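Local structure of AlkZ (Streptomyces sahachiroi, 5UUJ) at residues K75-R80 / G173-G178; G133-R138 / K184-L189; A222-F227 / K261-T266. The protein belongs to the AlkZ-like family of DNA glycosylases, helix-rich proteins of the helix-turn-helix clan whose small three-stranded sheets are consistent with winged-helix domains. All blocks are in the same frame, centred on the assembly; numbering follows the deposited sequence.

Contact 1: residues K75-R80 / G173-G178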
loop_
_atom_site.group_PDB
_atom_site.type_symbol
_atom_site.label_atom_id
_atom_site.label_comp_id
_atom_site.label_asym_id
_atom_site.label_seq_id
_atom_site.Cartn_x
_atom_site.Cartn_y
_atom_site.Cartn_z
ATOM N N LYS A 75 5.418 10.428 -2.178
ATOM C CA LYS A 75 6.054 9.183 -1.772
ATOM C C LYS A 75 6.579 9.339 -0.355
ATOM O O LYS A 75 7.363 10.246 -0.068
ATOM C CB LYS A 75 7.189 8.804 -2.727
ATOM C CG LYS A 75 6.737 8.536 -4.151
ATOM C CD LYS A 75 7.916 8.374 -5.101
ATOM C CE LYS A 75 8.749 7.153 -4.756
ATOM N NZ LYS A 75 9.812 6.904 -5.772
ATOM N N THR A 76 6.135 8.458 0.532
ATOM C CA THR A 76 6.585 8.482 1.913
ATOM C C THR A 76 6.307 7.139 2.576
ATOM O O THR A 76 5.670 6.262 1.991
ATOM C CB THR A 76 5.900 9.618 2.708
ATOM O OG1 THR A 76 6.559 9.791 3.968
ATOM C CG2 THR A 76 4.416 9.322 2.937
ATOM N N TRP A 77 6.799 6.983 3.799
ATOM C CA TRP A 77 6.613 5.749 4.547
ATOM C C TRP A 77 5.314 5.817 5.331
ATOM O O TRP A 77 5.074 6.775 6.062
ATOM C CB TRP A 77 7.807 5.507 5.472
ATOM C CG TRP A 77 9.068 5.267 4.713
ATOM C CD1 TRP A 77 9.658 4.061 4.468
ATOM C CD2 TRP A 77 9.888 6.251 4.072
ATOM N NE1 TRP A 77 10.799 4.234 3.722
ATOM C CE2 TRP A 77 10.964 5.570 3.466
ATOM C CE3 TRP A 77 9.821 7.645 3.957
ATOM C CZ2 TRP A 77 11.965 6.232 2.760
ATOM C CZ3 TRP A 77 10.815 8.302 3.253
ATOM C CH2 TRP A 77 11.873 7.595 2.663
ATOM N N ALA A 78 4.475 4.802 5.151
ATOM C CA ALA A 78 3.162 4.758 5.776
ATOM C C ALA A 78 2.908 3.379 6.391
ATOM O O ALA A 78 3.601 2.985 7.335
ATOM C CB ALA A 78 2.082 5.114 4.758
HETATM N N MSE A 79 1.930 2.646 5.860
HETATM C CA MSE A 79 1.498 1.384 6.464
HETATM C C MSE A 79 2.632 0.373 6.594
HETATM O O MSE A 79 3.381 0.136 5.644
HETATM C CB MSE A 79 0.359 0.763 5.654
HETATM C CG MSE A 79 -1.017 1.297 6.024
HETATM SE SE MSE A 79 -1.251 3.191 5.596
HETATM C CE MSE A 79 -1.007 3.036 3.663
ATOM N N ARG A 80 2.745 -0.211 7.785
ATOM C CA ARG A 80 3.763 -1.216 8.082
ATOM C C ARG A 80 5.177 -0.656 7.908
ATOM O O ARG A 80 6.146 -1.406 7.828
ATOM C CB ARG A 80 3.562 -2.453 7.197
ATOM C CG ARG A 80 2.140 -3.011 7.251
ATOM C CD ARG A 80 1.941 -4.215 6.339
ATOM N NE ARG A 80 2.270 -3.921 4.944
ATOM C CZ ARG A 80 1.472 -3.287 4.087
ATOM N NH1 ARG A 80 0.275 -2.849 4.463
ATOM N NH2 ARG A 80 1.880 -3.082 2.843
ATOM N N GLY A 173 4.862 13.470 9.627
ATOM C CA GLY A 173 4.616 14.363 8.509
ATOM C C GLY A 173 5.636 15.469 8.320
ATOM O O GLY A 173 5.310 16.506 7.745
ATOM N N VAL A 174 6.865 15.258 8.786
ATOM C CA VAL A 174 7.912 16.269 8.644
ATOM C C VAL A 174 8.892 15.927 7.525
ATOM O O VAL A 174 9.818 16.690 7.261
ATOM C CB VAL A 174 8.703 16.472 9.961
ATOM C CG1 VAL A 174 7.773 16.937 11.071
ATOM C CG2 VAL A 174 9.439 15.203 10.375
ATOM N N LEU A 175 8.697 14.789 6.864
ATOM C CA LEU A 175 9.509 14.470 5.695
ATOM C C LEU A 175 8.795 13.542 4.727
ATOM O O LEU A 175 7.937 12.745 5.107
ATOM C CB LEU A 175 10.862 13.858 6.108
ATOM C CG LEU A 175 11.020 12.435 6.662
ATOM C CD1 LEU A 175 10.919 11.352 5.604
ATOM C CD2 LEU A 175 12.376 12.327 7.337
ATOM N N CYS A 176 9.162 13.683 3.459
ATOM C CA CYS A 176 8.687 12.821 2.391
ATOM C C CYS A 176 9.694 12.938 1.261
ATOM O O CYS A 176 10.632 13.724 1.359
ATOM C CB CYS A 176 7.288 13.226 1.924
ATOM S SG CYS A 176 7.196 14.909 1.250
ATOM N N HIS A 177 9.512 12.170 0.194
ATOM C CA HIS A 177 10.389 12.290 -0.964
ATOM C C HIS A 177 10.193 13.630 -1.661
ATOM O O HIS A 177 9.068 14.105 -1.811
ATOM C CB HIS A 177 10.136 11.168 -1.970
ATOM C CG HIS A 177 10.771 9.861 -1.606
ATOM N ND1 HIS A 177 11.285 9.003 -2.547
ATOM C CD2 HIS A 177 10.965 9.270 -0.404
ATOM C CE1 HIS A 177 11.775 7.932 -1.945
ATOM N NE2 HIS A 177 11.592 8.071 -0.643
ATOM N N GLY A 178 11.295 14.232 -2.084
ATOM C CA GLY A 178 11.244 15.339 -3.018
ATOM C C GLY A 178 11.429 14.773 -4.410
ATOM O O GLY A 178 11.453 13.554 -4.583
HETATM O O HOH W 1 6.689 12.841 -2.233
HETATM O O HOH W 2 11.717 9.041 -5.430
HETATM O O HOH W 3 5.447 12.116 5.500
#

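Contact 2: residues G133-R138 / K184-L189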
loop_
_atom_site.group_PDB
_atom_site.type_symbol
_atom_site.label_atom_id
_atom_site.label_comp_id
_atom_site.label_asym_id
_atom_site.label_seq_id
_atom_site.Cartn_x
_atom_site.Cartn_y
_atom_site.Cartn_z
ATOM N N GLY A 133 10.828 23.984 2.527
ATOM C CA GLY A 133 11.092 24.637 1.257
ATOM C C GLY A 133 12.478 24.319 0.731
ATOM O O GLY A 133 13.041 25.074 -0.066
ATOM N N VAL A 134 13.020 23.192 1.183
ATOM C CA VAL A 134 14.376 22.775 0.842
ATOM C C VAL A 134 14.400 21.290 0.486
ATOM O O VAL A 134 13.741 20.476 1.133
ATOM C CB VAL A 134 15.352 23.037 2.006
ATOM C CG1 VAL A 134 16.769 22.630 1.629
ATOM C CG2 VAL A 134 15.312 24.503 2.410
ATOM N N VAL A 135 15.170 20.952 -0.544
ATOM C CA VAL A 135 15.291 19.578 -1.017
ATOM C C VAL A 135 16.723 19.078 -0.818
ATOM O O VAL A 135 17.667 19.671 -1.336
ATOM C CB VAL A 135 14.901 19.469 -2.507
ATOM C CG1 VAL A 135 15.006 18.031 -2.992
ATOM C CG2 VAL A 135 13.490 19.994 -2.722
ATOM N N LEU A 136 16.873 17.988 -0.069
ATOM C CA LEU A 136 18.192 17.453 0.269
ATOM C C LEU A 136 18.258 15.943 0.102
ATOM O O LEU A 136 17.280 15.236 0.350
ATOM C CB LEU A 136 18.564 17.806 1.712
ATOM C CG LEU A 136 18.639 19.281 2.103
ATOM C CD1 LEU A 136 18.886 19.404 3.598
ATOM C CD2 LEU A 136 19.724 19.998 1.323
ATOM N N THR A 137 19.422 15.452 -0.306
ATOM C CA THR A 137 19.686 14.020 -0.295
ATOM C C THR A 137 19.799 13.554 1.153
ATOM O O THR A 137 19.805 14.373 2.073
ATOM C CB THR A 137 20.981 13.665 -1.052
ATOM O OG1 THR A 137 22.106 14.236 -0.374
ATOM C CG2 THR A 137 20.935 14.189 -2.478
ATOM N N ARG A 138 19.882 12.243 1.358
ATOM C CA ARG A 138 20.073 11.699 2.697
ATOM C C ARG A 138 21.353 12.247 3.315
ATOM O O ARG A 138 21.345 12.755 4.436
ATOM C CB ARG A 138 20.121 10.173 2.657
ATOM C CG ARG A 138 20.509 9.522 3.981
ATOM C CD ARG A 138 20.586 8.009 3.851
ATOM N NE ARG A 138 21.526 7.605 2.803
ATOM C CZ ARG A 138 22.818 7.348 2.996
ATOM N NH1 ARG A 138 23.356 7.436 4.207
ATOM N NH2 ARG A 138 23.578 6.994 1.969
ATOM N N LYS A 184 19.541 9.918 -7.504
ATOM C CA LYS A 184 19.515 10.000 -6.048
ATOM C C LYS A 184 18.138 10.400 -5.520
ATOM O O LYS A 184 17.421 11.184 -6.144
ATOM C CB LYS A 184 20.570 10.994 -5.554
ATOM C CG LYS A 184 22.002 10.500 -5.704
ATOM C CD LYS A 184 23.009 11.558 -5.289
ATOM C CE LYS A 184 24.434 11.033 -5.369
ATOM N NZ LYS A 184 25.437 12.089 -5.060
ATOM N N ILE A 185 17.780 9.847 -4.366
ATOM C CA ILE A 185 16.549 10.210 -3.676
ATOM C C ILE A 185 16.774 11.464 -2.838
ATOM O O ILE A 185 17.851 11.653 -2.271
ATOM C CB ILE A 185 16.054 9.059 -2.776
ATOM C CG1 ILE A 185 15.568 7.897 -3.640
ATOM C CG2 ILE A 185 14.923 9.522 -1.857
ATOM C CD1 ILE A 185 15.361 6.609 -2.873
ATOM N N THR A 186 15.752 12.314 -2.773
ATOM C CA THR A 186 15.797 13.528 -1.966
ATOM C C THR A 186 14.661 13.541 -0.955
ATOM O O THR A 186 13.673 12.823 -1.112
ATOM C CB THR A 186 15.689 14.797 -2.827
ATOM O OG1 THR A 186 14.397 14.849 -3.446
ATOM C CG2 THR A 186 16.773 14.825 -3.893
ATOM N N PHE A 187 14.811 14.370 0.073
ATOM C CA PHE A 187 13.794 14.532 1.105
ATOM C C PHE A 187 13.365 15.991 1.192
ATOM O O PHE A 187 14.154 16.893 0.914
ATOM C CB PHE A 187 14.319 14.068 2.465
ATOM C CG PHE A 187 14.664 12.609 2.519
ATOM C CD1 PHE A 187 13.693 11.665 2.801
ATOM C CD2 PHE A 187 15.962 12.181 2.294
ATOM C CE1 PHE A 187 14.007 10.323 2.856
ATOM C CE2 PHE A 187 16.280 10.838 2.346
ATOM C CZ PHE A 187 15.299 9.909 2.628
ATOM N N THR A 188 12.114 16.221 1.583
ATOM C CA THR A 188 11.633 17.577 1.803
ATOM C C THR A 188 10.429 17.583 2.748
ATOM O O THR A 188 9.913 16.528 3.119
ATOM C CB THR A 188 11.263 18.269 0.467
ATOM O OG1 THR A 188 11.162 19.682 0.669
ATOM C CG2 THR A 188 9.950 17.729 -0.100
ATOM N N LEU A 189 10.005 18.780 3.145
ATOM C CA LEU A 189 8.863 18.946 4.042
ATOM C C LEU A 189 7.550 18.876 3.256
ATOM O O LEU A 189 7.366 19.635 2.299
ATOM C CB LEU A 189 8.964 20.283 4.779
ATOM C CG LEU A 189 7.923 20.552 5.865
ATOM C CD1 LEU A 189 8.194 19.688 7.091
ATOM C CD2 LEU A 189 7.913 22.022 6.235
HETATM O O HOH W 4 24.353 13.803 -2.217
#

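Contact 3: residues A222-F227 / K261-T266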
loop_
_atom_site.group_PDB
_atom_site.type_symbol
_atom_site.label_atom_id
_atom_site.label_comp_id
_atom_site.label_asym_id
_atom_site.label_seq_id
_atom_site.Cartn_x
_atom_site.Cartn_y
_atom_site.Cartn_z
ATOM N N ALA A 222 -14.147 -6.984 6.197
ATOM C CA ALA A 222 -12.934 -7.372 6.907
ATOM C C ALA A 222 -13.122 -7.305 8.414
ATOM O O ALA A 222 -14.016 -6.620 8.912
ATOM C CB ALA A 222 -11.775 -6.486 6.483
ATOM N N THR A 223 -12.271 -8.028 9.133
ATOM C CA THR A 223 -12.275 -8.006 10.589
ATOM C C THR A 223 -11.353 -6.909 11.101
ATOM O O THR A 223 -10.566 -6.334 10.343
ATOM C CB THR A 223 -11.814 -9.347 11.184
ATOM O OG1 THR A 223 -10.432 -9.558 10.867
ATOM C CG2 THR A 223 -12.647 -10.501 10.640
ATOM N N ILE A 224 -11.450 -6.634 12.395
ATOM C CA ILE A 224 -10.557 -5.690 13.049
ATOM C C ILE A 224 -9.114 -6.173 12.951
ATOM O O ILE A 224 -8.206 -5.380 12.703
ATOM C CB ILE A 224 -10.948 -5.493 14.526
ATOM C CG1 ILE A 224 -12.272 -4.731 14.599
ATOM C CG2 ILE A 224 -9.850 -4.742 15.297
ATOM C CD1 ILE A 224 -12.846 -4.610 15.989
ATOM N N GLU A 225 -8.912 -7.473 13.143
ATOM C CA GLU A 225 -7.576 -8.060 13.091
ATOM C C GLU A 225 -6.941 -7.869 11.720
ATOM O O GLU A 225 -5.768 -7.509 11.606
ATOM C CB GLU A 225 -7.634 -9.553 13.433
ATOM C CG GLU A 225 -6.289 -10.261 13.346
ATOM C CD GLU A 225 -6.343 -11.698 13.831
ATOM O OE1 GLU A 225 -7.448 -12.179 14.165
ATOM O OE2 GLU A 225 -5.277 -12.350 13.878
ATOM N N THR A 226 -7.729 -8.119 10.683
ATOM C CA THR A 226 -7.267 -7.991 9.308
ATOM C C THR A 226 -6.897 -6.544 8.998
ATOM O O THR A 226 -5.902 -6.282 8.319
ATOM C CB THR A 226 -8.342 -8.481 8.324
ATOM O OG1 THR A 226 -8.547 -9.887 8.515
ATOM C CG2 THR A 226 -7.934 -8.223 6.882
ATOM N N PHE A 227 -7.692 -5.609 9.507
ATOM C CA PHE A 227 -7.430 -4.193 9.299
ATOM C C PHE A 227 -6.088 -3.773 9.896
ATOM O O PHE A 227 -5.282 -3.119 9.232
ATOM C CB PHE A 227 -8.548 -3.344 9.902
ATOM C CG PHE A 227 -8.212 -1.884 9.991
ATOM C CD1 PHE A 227 -8.277 -1.075 8.870
ATOM C CD2 PHE A 227 -7.820 -1.323 11.194
ATOM C CE1 PHE A 227 -7.964 0.267 8.948
ATOM C CE2 PHE A 227 -7.507 0.022 11.279
ATOM C CZ PHE A 227 -7.580 0.816 10.152
ATOM N N LYS A 261 -17.388 -13.740 10.322
ATOM C CA LYS A 261 -18.033 -12.482 10.661
ATOM C C LYS A 261 -17.066 -11.340 10.388
ATOM O O LYS A 261 -15.958 -11.314 10.924
ATOM C CB LYS A 261 -18.480 -12.471 12.122
ATOM C CG LYS A 261 -19.436 -13.595 12.489
ATOM C CD LYS A 261 -20.738 -13.516 11.696
ATOM C CE LYS A 261 -21.738 -14.577 12.144
ATOM N NZ LYS A 261 -22.110 -14.429 13.579
ATOM N N ALA A 262 -17.487 -10.410 9.539
ATOM C CA ALA A 262 -16.651 -9.286 9.141
ATOM C C ALA A 262 -17.493 -8.027 8.980
ATOM O O ALA A 262 -18.719 -8.098 8.922
ATOM C CB ALA A 262 -15.920 -9.603 7.849
ATOM N N PHE A 263 -16.826 -6.880 8.907
ATOM C CA PHE A 263 -17.506 -5.596 8.765
ATOM C C PHE A 263 -17.415 -5.062 7.339
ATOM O O PHE A 263 -16.343 -5.058 6.734
ATOM C CB PHE A 263 -16.913 -4.560 9.727
ATOM C CG PHE A 263 -17.118 -4.886 11.180
ATOM C CD1 PHE A 263 -18.385 -4.858 11.741
ATOM C CD2 PHE A 263 -16.039 -5.201 11.989
ATOM C CE1 PHE A 263 -18.574 -5.149 13.078
ATOM C CE2 PHE A 263 -16.221 -5.492 13.330
ATOM C CZ PHE A 263 -17.489 -5.467 13.875
ATOM N N VAL A 264 -18.546 -4.610 6.811
ATOM C CA VAL A 264 -18.573 -3.859 5.561
ATOM C C VAL A 264 -19.247 -2.517 5.835
ATOM O O VAL A 264 -20.040 -2.404 6.769
ATOM C CB VAL A 264 -19.323 -4.624 4.440
ATOM C CG1 VAL A 264 -20.836 -4.634 4.685
ATOM C CG2 VAL A 264 -19.007 -4.020 3.081
ATOM N N LEU A 265 -18.919 -1.496 5.051
ATOM C CA LEU A 265 -19.632 -0.225 5.158
ATOM C C LEU A 265 -21.094 -0.440 4.787
ATOM O O LEU A 265 -21.401 -1.091 3.788
ATOM C CB LEU A 265 -19.010 0.846 4.259
ATOM C CG LEU A 265 -17.597 1.308 4.625
ATOM C CD1 LEU A 265 -17.043 2.220 3.543
ATOM C CD2 LEU A 265 -17.585 2.016 5.973
ATOM N N THR A 266 -21.990 0.105 5.601
ATOM C CA THR A 266 -23.421 -0.050 5.376
ATOM C C THR A 266 -23.825 0.513 4.015
ATOM O O THR A 266 -24.731 -0.008 3.366
ATOM C CB THR A 266 -24.231 0.641 6.488
ATOM O OG1 THR A 266 -23.856 0.090 7.758
ATOM C CG2 THR A 266 -25.738 0.455 6.277
#

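Contact 1: residues K75-R80 / G173-G178
Lys75 and His177 meet at the seam between two small antiparallel sheets, each with the 1-3-2 strand order, consistent with a winged-helix domain. Strand 74-77 is the outer strand of one sheet and strand 176-177 of the other. A single backbone bond joins them directly: His177 N gives its hydrogen to Lys75 O at 2.9 Å, nearly straight at 173°. Lys75 CB sits off-centre over the imidazole of His177, 4.3 Å from its centroid, a CH-pi contact. Further along, the lysine chain bends at chi3 (64°), which places CE 3.8 Å from His177 ND1. Trp77 comes to the same imidazole from its edge, with CH2 3.4 Å from His177 NE2; the ring planes are turned 54° to each other, an oblique pair. Trp77 CZ3 also lies 3.9 Å from Leu175 CD1, an oblique apolar contact. Three waters bridge the segments as well. One accepts from Lys75 NZ and bonds His177 ND1 in the plane of the ring, while another accepts from Thr76 OG1 and donates to Leu175 O. In the next shell, Leu83 touches Trp77 and His177, Leu166 packs on the indole, and Trp45 makes a cation-pi contact with Lys75. His177 O is gripped twice, by the side-chain NE2 of Gln193 and by a water 2.7 Å away that also accepts from Lys75 N.

Contact 2: residues G133-R138 / K184-L189
Val134 starts the pairing through its carbonyl, which accepts a hydrogen bond from the side chain of Thr188, OG1 to O at 2.7 Å. The hydroxyl stands above the carbonyl plane, 53° out of it. Thr188 OG1 is anti to its own backbone N (chi1 -164°) and also has a weak bond with Leu131 O. At Val135 the packing is tight: methyl CG1 presses on Thr186 CB at 3.3 Å, closer than usual for two carbons. The hydroxyl of Thr186 has its polar partner elsewhere, in Pro179 O. The backbone of Val135 adds a CA-H...O contact to Phe187 O, 3.5 Å from CA. Leu136 forms an antiparallel hydrogen-bonded pair with Phe187: Leu136 N reaches Phe187 O at 3.1 Å with an N-H...O angle of 169°, and Phe187 N returns to Leu136 O at 2.6 Å. Their side chains leave on the same face of the sheet. Thr137 lies right before helix 138-146 at the N-cap position, its OG1 capping the backbone N of Glu140. A water 2.9 Å from Thr137 OG1 makes a weak link to Lys184 NZ. Arg138, already in the helix, lays its CB 3.9 Å from Phe187 CE2, while its CA meets the edge of that ring; Trp162 meets the phenyl with its plane almost perpendicular. An outer strand running straight into a helix and pairing with the second arm of the hairpin 176-177/186-188 is consistent with a winged-helix domain.

Contact 3: residues A222-F227 / K261-T266
Ala222 and Phe263 form a lone antiparallel hydrogen-bonded bridge where a short extended piece, just ahead of helix 224-232, lies beside strand 260-265. A helix, a one-residue bridge, two helices and a hairpin follow one another in the chain, a topology consistent with a winged helix. The tight part is backbone. Ala222 N donates to Phe263 O at 3.0 Å, and Phe263 N donates to Ala222 O at 2.8 Å. The second bond is nearly straight at its hydrogen (170°), yet its donor stands 44° out of the carbonyl plane of Ala222. Ala262 CB closes in on the same residue, 3.6 Å from Ala222 N. Pro221 touches Ala262 too, and Tyr215 of helix 204-219 packs on Ala222, so this end is buried. Toward solvent the fit is looser. Thr223 CG2 touches the backbone of Lys261, 3.4 Å from its O, but the exposed lysine side chain leads away. The ring of Phe263, its CG anti to the carbonyl carbon (chi1 -65°), meets Ile224 obliquely, CE2 to CG1 at 4.2 Å; Ile224 reaches Leu241 and Phe245 as well. Thr223 occupies the N-cap position, and its carbonyl O accepts the first helical bond of the segment from Phe227 N at 3.1 Å.

Contact 1 is buried and the most central, its centre 12 Å from that of the chain, and it alone joins two different sheets, relying on one direct backbone bond, aromatic packing and bridging waters. Contacts 2 and 3, only partly buried, each probably lie within one winged-helix-like unit, pairing the residues just ahead of a helix with the last strand of a hairpin; both lean on paired backbone bonds. Contact 2 is continuous with contact 1 through neighbouring strands 176-177 and 186-188, and there Trp77 CH2 packs 3.5 Å from Phe187 CE1. Contact 3 stands apart, about 7 Å from contact 1 and about 24 Å from contact 2 between nearest atoms.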